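Local atomic coordinates of cytoplasmic export protein 1 (PDB entry 3VWA), a protein that helps to export tRNA from the nucleus, probably collecting tRNA from export receptors at the nuclear pore and passing aminoacylated tRNA to the translation machinery. Residues Gly192-Ile195 / Lys196-Ala200; Ser202-Lys206 / Asp207-Asn211; Val503-Pro506 / Gly507-Asp510. All blocks are in the same frame, centred on the assembly; numbering follows the deposited sequence.

Contact 1: Gly192-Ile195 / Lys196-Ala200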
loop_
_atom_site.group_PDB
_atom_site.type_symbol
_atom_site.label_atom_id
_atom_site.label_comp_id
_atom_site.label_asym_id
_atom_site.label_seq_id
_atom_site.Cartn_x
_atom_site.Cartn_y
_atom_site.Cartn_z
ATOM N N GLY A 192 -23.810 21.945 7.984
ATOM C CA GLY A 192 -23.834 21.635 9.436
ATOM C C GLY A 192 -24.237 20.191 9.738
ATOM O O GLY A 192 -23.536 19.465 10.425
ATOM N N LEU A 193 -25.361 19.762 9.194
ATOM C CA LEU A 193 -25.765 18.359 9.305
ATOM C C LEU A 193 -24.639 17.379 8.931
ATOM O O LEU A 193 -24.365 16.429 9.680
ATOM C CB LEU A 193 -27.029 18.108 8.458
ATOM C CG LEU A 193 -28.404 18.427 9.057
ATOM C CD1 LEU A 193 -29.410 18.894 8.006
ATOM C CD2 LEU A 193 -28.928 17.184 9.759
ATOM N N LEU A 194 -23.978 17.609 7.788
ATOM C CA LEU A 194 -22.895 16.722 7.311
ATOM C C LEU A 194 -21.711 16.670 8.240
ATOM O O LEU A 194 -21.194 15.596 8.548
ATOM C CB LEU A 194 -22.344 17.235 5.992
ATOM C CG LEU A 194 -22.158 16.217 4.858
ATOM C CD1 LEU A 194 -21.083 16.754 3.953
ATOM C CD2 LEU A 194 -21.884 14.762 5.245
ATOM N N ILE A 195 -21.245 17.845 8.656
ATOM C CA ILE A 195 -20.127 17.918 9.597
ATOM C C ILE A 195 -20.485 17.234 10.908
ATOM O O ILE A 195 -19.671 16.499 11.474
ATOM C CB ILE A 195 -19.687 19.368 9.845
ATOM C CG1 ILE A 195 -18.921 19.901 8.622
ATOM C CG2 ILE A 195 -18.844 19.445 11.116
ATOM C CD1 ILE A 195 -18.640 21.401 8.636
ATOM N N LYS A 196 -21.711 17.421 11.372
ATOM C CA LYS A 196 -22.129 16.734 12.604
ATOM C C LYS A 196 -22.151 15.242 12.386
ATOM O O LYS A 196 -21.795 14.500 13.305
ATOM C CB LYS A 196 -23.487 17.239 13.097
ATOM C CG LYS A 196 -23.348 18.606 13.785
ATOM C CD LYS A 196 -24.588 19.019 14.543
ATOM C CE LYS A 196 -25.634 19.547 13.593
ATOM N NZ LYS A 196 -26.904 19.936 14.259
ATOM N N SER A 197 -22.532 14.800 11.180
ATOM C CA SER A 197 -22.548 13.355 10.902
ATOM C C SER A 197 -21.124 12.795 10.790
ATOM O O SER A 197 -20.895 11.642 11.120
ATOM C CB SER A 197 -23.331 13.001 9.630
ATOM O OG SER A 197 -24.498 13.787 9.501
ATOM N N LEU A 198 -20.186 13.613 10.316
ATOM C CA LEU A 198 -18.784 13.209 10.196
ATOM C C LEU A 198 -18.097 13.078 11.541
ATOM O O LEU A 198 -17.253 12.198 11.718
ATOM C CB LEU A 198 -18.006 14.215 9.331
ATOM C CG LEU A 198 -18.293 14.029 7.826
ATOM C CD1 LEU A 198 -17.948 15.222 6.948
ATOM C CD2 LEU A 198 -17.600 12.771 7.299
HETATM N N MSE A 199 -18.470 13.948 12.489
HETATM C CA MSE A 199 -17.732 14.133 13.733
HETATM C C MSE A 199 -18.729 14.124 14.861
HETATM O O MSE A 199 -19.457 15.108 15.026
HETATM C CB MSE A 199 -17.161 15.553 13.675
HETATM C CG MSE A 199 -15.680 15.720 13.976
HETATM SE SE MSE A 199 -14.961 17.289 12.972
HETATM C CE MSE A 199 -13.162 16.537 12.824
ATOM N N ALA A 200 -18.796 13.029 15.632
ATOM C CA ALA A 200 -19.647 12.954 16.850
ATOM C C ALA A 200 -19.306 14.052 17.905
ATOM O O ALA A 200 -18.137 14.446 18.033
ATOM C CB ALA A 200 -19.579 11.549 17.464
#
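Gly192 to Ile195 run straight on into Lys196 to Met199 as the last turns of one helix, each N-H of the later residues reaching the carbonyl four residues back. Lys196 N bonds to Gly192 O at 2.9 Å and is nearly straight, with an N-H...O angle of 164°. Leu198 N follows to Leu194 O at 2.8 Å, and Met199 N to Ile195 O at 3.0 Å, although Met199 is already the first residue to leave helical backbone angles. Leu193 O carries a double load. Ser197 N reaches it at 2.9 Å, and Ser197 OG, at 2.7 Å, comes from the opposite face of the carbonyl plane, about 40° out of it. With chi1 at -39°, OG sits beside the serine's own backbone N and is thereby turned back onto the preceding turn. Without the hydroxyl, as with an alanine here, Leu193 O would probably lose its second donor and be left with the backbone N-H alone. This is the last part of helix 186-198 in the kinase-like domain, packed between helix 106-122 and helix 209-216. Leu194 and Leu198, four apart, share its buried side: Leu194 CD2 lies 4.3 Å from Leu198 CD1, and both side chains also meet Trp96. Ile195, branched and buried, packs on Val212. Lys196 suits the exposed flank, its aliphatic chain running past Gly192 with CE 3.8 Å from Gly192 O.

Contact 2: Ser202-Lys206 / Asp207-Asn211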
loop_
_atom_site.group_PDB
_atom_site.type_symbol
_atom_site.label_atom_id
_atom_site.label_comp_id
_atom_site.label_asym_id
_atom_site.label_seq_id
_atom_site.Cartn_x
_atom_site.Cartn_y
_atom_site.Cartn_z
ATOM N N SER A 202 -18.487 14.423 20.884
ATOM C CA SER A 202 -17.263 14.247 21.688
ATOM C C SER A 202 -15.948 14.241 20.870
ATOM O O SER A 202 -14.858 14.220 21.446
ATOM C CB SER A 202 -17.367 13.013 22.598
ATOM O OG SER A 202 -17.805 13.383 23.909
ATOM N N CYS A 203 -16.063 14.264 19.539
ATOM C CA CYS A 203 -14.908 14.355 18.633
ATOM C C CYS A 203 -14.822 15.676 17.838
ATOM O O CYS A 203 -13.864 15.899 17.103
ATOM C CB CYS A 203 -14.871 13.147 17.682
ATOM S SG CYS A 203 -13.954 11.726 18.340
ATOM N N LEU A 204 -15.825 16.537 17.998
ATOM C CA LEU A 204 -15.881 17.835 17.348
ATOM C C LEU A 204 -14.988 18.794 18.117
ATOM O O LEU A 204 -15.049 18.857 19.324
ATOM C CB LEU A 204 -17.327 18.361 17.351
ATOM C CG LEU A 204 -17.970 19.337 16.351
ATOM C CD1 LEU A 204 -17.636 20.809 16.607
ATOM C CD2 LEU A 204 -17.697 18.963 14.898
ATOM N N PRO A 205 -14.140 19.543 17.412
ATOM C CA PRO A 205 -13.252 20.456 18.087
ATOM C C PRO A 205 -14.067 21.433 18.930
ATOM O O PRO A 205 -15.097 21.944 18.471
ATOM C CB PRO A 205 -12.564 21.199 16.930
ATOM C CG PRO A 205 -12.589 20.228 15.802
ATOM C CD PRO A 205 -13.913 19.518 15.950
ATOM N N LYS A 206 -13.583 21.692 20.139
ATOM C CA LYS A 206 -14.175 22.674 21.055
ATOM C C LYS A 206 -14.313 23.998 20.336
ATOM O O LYS A 206 -15.394 24.589 20.332
ATOM C CB LYS A 206 -13.287 22.835 22.294
ATOM C CG LYS A 206 -13.587 21.886 23.441
ATOM C CD LYS A 206 -13.969 20.481 22.982
ATOM C CE LYS A 206 -14.968 19.832 23.937
ATOM N NZ LYS A 206 -16.038 20.786 24.370
ATOM N N ASP A 207 -13.235 24.420 19.674
ATOM C CA ASP A 207 -13.220 25.714 18.990
ATOM C C ASP A 207 -13.975 25.707 17.662
ATOM O O ASP A 207 -13.984 26.713 16.940
ATOM C CB ASP A 207 -11.791 26.261 18.823
ATOM C CG ASP A 207 -10.877 25.314 18.062
ATOM O OD1 ASP A 207 -9.677 25.627 17.921
ATOM O OD2 ASP A 207 -11.343 24.250 17.626
ATOM N N TRP A 208 -14.618 24.588 17.343
ATOM C CA TRP A 208 -15.509 24.548 16.181
ATOM C C TRP A 208 -16.952 24.471 16.581
ATOM O O TRP A 208 -17.836 24.556 15.734
ATOM C CB TRP A 208 -15.157 23.365 15.264
ATOM C CG TRP A 208 -13.868 23.550 14.463
ATOM C CD1 TRP A 208 -12.840 24.496 14.668
ATOM C CD2 TRP A 208 -13.425 22.763 13.327
ATOM N NE1 TRP A 208 -11.837 24.350 13.725
ATOM C CE2 TRP A 208 -12.128 23.338 12.892
ATOM C CE3 TRP A 208 -13.963 21.686 12.609
ATOM C CZ2 TRP A 208 -11.415 22.815 11.805
ATOM C CZ3 TRP A 208 -13.237 21.185 11.508
ATOM C CH2 TRP A 208 -11.997 21.720 11.138
ATOM N N ILE A 209 -17.215 24.278 17.876
ATOM C CA ILE A 209 -18.594 24.057 18.302
ATOM C C ILE A 209 -19.539 25.173 17.860
ATOM O O ILE A 209 -20.620 24.918 17.322
ATOM C CB ILE A 209 -18.716 23.765 19.817
ATOM C CG1 ILE A 209 -18.476 22.276 20.080
ATOM C CG2 ILE A 209 -20.105 24.122 20.307
ATOM C CD1 ILE A 209 -18.275 21.926 21.549
ATOM N N VAL A 210 -19.125 26.415 18.031
ATOM C CA VAL A 210 -20.090 27.481 17.849
ATOM C C VAL A 210 -20.269 27.703 16.370
ATOM O O VAL A 210 -21.402 27.887 15.889
ATOM C CB VAL A 210 -19.676 28.784 18.546
ATOM C CG1 VAL A 210 -20.460 29.953 17.971
ATOM C CG2 VAL A 210 -19.881 28.659 20.057
ATOM N N ASN A 211 -19.154 27.713 15.655
ATOM C CA ASN A 211 -19.200 27.914 14.220
ATOM C C ASN A 211 -20.140 26.914 13.545
ATOM O O ASN A 211 -21.020 27.306 12.778
ATOM C CB ASN A 211 -17.788 27.906 13.635
ATOM C CG ASN A 211 -16.982 29.127 14.075
ATOM O OD1 ASN A 211 -17.502 30.234 14.080
ATOM N ND2 ASN A 211 -15.718 28.929 14.453
#
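Trp208 turns its indole to Pro205 through a chi1 of -73°, which sets CG beside the tryptophan's own backbone N and leaves one ring face lying against the pyrrolidine. Leu204 takes another course: CG is opposite its backbone N (chi1 -153°), and this carries CD1 forward to 3.8 Å from Trp208 CB and 3.9 Å from Ile209 CG1. On the indole, Pro205 CB stands over the five-membered ring, 4.0 Å from its centroid, in a CH-pi contact 26° off the normal. Pro205 CG lies over the same face nearer the rim, 3.6 Å from Trp208 CD2. Proline fits because its rigid, puckered ring puts polarised C-H groups, those of CB and CG, against the aromatic face. Together the residues form the turn that leads from the loop after helix 186-198 into helix 209-216 of the kinase-like domain. Two bonds between residues three apart wind it: Trp208 N to Pro205 O at 2.9 Å and Ile209 N to Lys206 O at 3.1 Å. Lys206 and Ile209 run side by side on the outer flank, Lys206 NZ 3.8 Å from Ile209 CD1; a lysine can keep its charged end at solvent there. Trp208 NE1 bonds to Thr232 OG1 in the loop before helix 233-237, and Asp207 OD2, which also lies 3.4 Å from Pro205 CB, bonds to Thr234 OG1 at the start of that helix.

Contact 3: Val503-Pro506 / Gly507-Asp510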
loop_
_atom_site.group_PDB
_atom_site.type_symbol
_atom_site.label_atom_id
_atom_site.label_comp_id
_atom_site.label_asym_id
_atom_site.label_seq_id
_atom_site.Cartn_x
_atom_site.Cartn_y
_atom_site.Cartn_z
ATOM N N VAL A 503 32.466 -38.459 9.739
ATOM C CA VAL A 503 32.292 -36.997 9.780
ATOM C C VAL A 503 32.041 -36.551 11.238
ATOM O O VAL A 503 32.566 -35.543 11.684
ATOM C CB VAL A 503 31.089 -36.507 8.931
ATOM C CG1 VAL A 503 30.852 -35.024 9.225
ATOM C CG2 VAL A 503 31.289 -36.775 7.417
ATOM N N ILE A 504 31.180 -37.260 11.959
ATOM C CA ILE A 504 30.957 -36.953 13.377
ATOM C C ILE A 504 32.128 -37.262 14.264
ATOM O O ILE A 504 32.574 -36.405 15.035
ATOM C CB ILE A 504 29.742 -37.673 13.933
ATOM C CG1 ILE A 504 28.479 -37.153 13.203
ATOM C CG2 ILE A 504 29.632 -37.406 15.441
ATOM C CD1 ILE A 504 27.276 -38.050 13.262
ATOM N N ALA A 505 32.662 -38.465 14.150
ATOM C CA ALA A 505 33.514 -38.955 15.215
ATOM C C ALA A 505 34.728 -38.100 15.636
ATOM O O ALA A 505 35.101 -38.114 16.787
ATOM C CB ALA A 505 33.914 -40.419 14.932
ATOM N N PRO A 506 35.376 -37.375 14.697
ATOM C CA PRO A 506 36.507 -36.542 15.108
ATOM C C PRO A 506 36.202 -35.507 16.206
ATOM O O PRO A 506 37.090 -35.121 16.991
ATOM C CB PRO A 506 36.929 -35.869 13.788
ATOM C CG PRO A 506 36.638 -36.945 12.767
ATOM C CD PRO A 506 35.347 -37.593 13.244
ATOM N N GLY A 507 34.963 -35.031 16.240
ATOM C CA GLY A 507 34.546 -34.020 17.193
ATOM C C GLY A 507 34.541 -34.569 18.619
ATOM O O GLY A 507 34.675 -33.798 19.600
ATOM N N LEU A 508 34.375 -35.881 18.715
ATOM C CA LEU A 508 34.623 -36.634 19.949
ATOM C C LEU A 508 35.999 -36.349 20.532
ATOM O O LEU A 508 36.186 -36.423 21.771
ATOM C CB LEU A 508 34.564 -38.116 19.644
ATOM C CG LEU A 508 33.398 -39.026 20.019
ATOM C CD1 LEU A 508 32.060 -38.342 20.112
ATOM C CD2 LEU A 508 33.356 -40.151 18.986
ATOM N N LEU A 509 36.941 -35.996 19.654
ATOM C CA LEU A 509 38.310 -35.769 20.102
ATOM C C LEU A 509 38.796 -34.315 20.077
ATOM O O LEU A 509 40.013 -34.042 20.146
ATOM C CB LEU A 509 39.281 -36.656 19.333
ATOM C CG LEU A 509 38.931 -38.136 19.398
ATOM C CD1 LEU A 509 39.874 -38.789 18.425
ATOM C CD2 LEU A 509 39.091 -38.678 20.829
ATOM N N ASP A 510 37.835 -33.402 19.983
ATOM C CA ASP A 510 38.075 -31.987 19.825
ATOM C C ASP A 510 38.708 -31.439 21.113
ATOM O O ASP A 510 38.428 -31.950 22.193
ATOM C CB ASP A 510 36.727 -31.329 19.631
ATOM C CG ASP A 510 36.820 -29.938 19.040
ATOM O OD1 ASP A 510 36.816 -28.964 19.836
ATOM O OD2 ASP A 510 36.840 -29.808 17.783
#
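Leu508 folds back over Ala505, its CD2 methyl meeting the alanine CB at 4.1 Å and lying 3.5 Å from Ala505 O. The leucine's first torsion, -105°, is well off a staggered value, and the exact placing of its branches is therefore doubtful. Alanine suits its side of the pair because a single methyl leaves the branched leucine end able to lie against it. Between them in the chain, Gly507 is buried and adds no bulk to the turn. These residues make the turn between helix 493-504 and helix 513-536 within the second HEAT repeat, and Ile504 and Leu508 both rest on Phe523 of the latter helix. The turn is wound by bonds between residues three apart: Gly507 N to Ile504 O at 3.0 Å, a weak one from Leu508 N to Ala505 O, and Leu509 N to Pro506 O at 2.8 Å. Pro506 has no N-H to give to the turn before it, yet its carbonyl still accepts. Leu509 CB passes alongside that carbonyl, 3.6 Å from Pro506 O. Asp510 OD1 forms a salt bridge with Arg477 of helix 474-487 and accepts from Ser512 N, just ahead of helix 513-536.

Contacts 1 and 2 are neighbours in the kinase-like domain, their centres 11 Å apart: one ends helix 186-198 and the other starts helix 209-216. They touch through side chains, Leu204 CD2 lying 3.7 Å from Met199 CB and 4.0 Å from Ile195 CG2, while the selenium of Met199, a selenomethionine, is 3.9 Å from Pro205 CD. Met199 thus bridges the helix end and the turn that follows. Contact 3 belongs to the HEAT-repeat part, on the other side of the chain's centre, about 77 Å centre to centre from both. Its nearest atoms stay about 67 Å from contact 1 and about 65 Å from contact 2, so it is related to them through the length of the chain and not by touch.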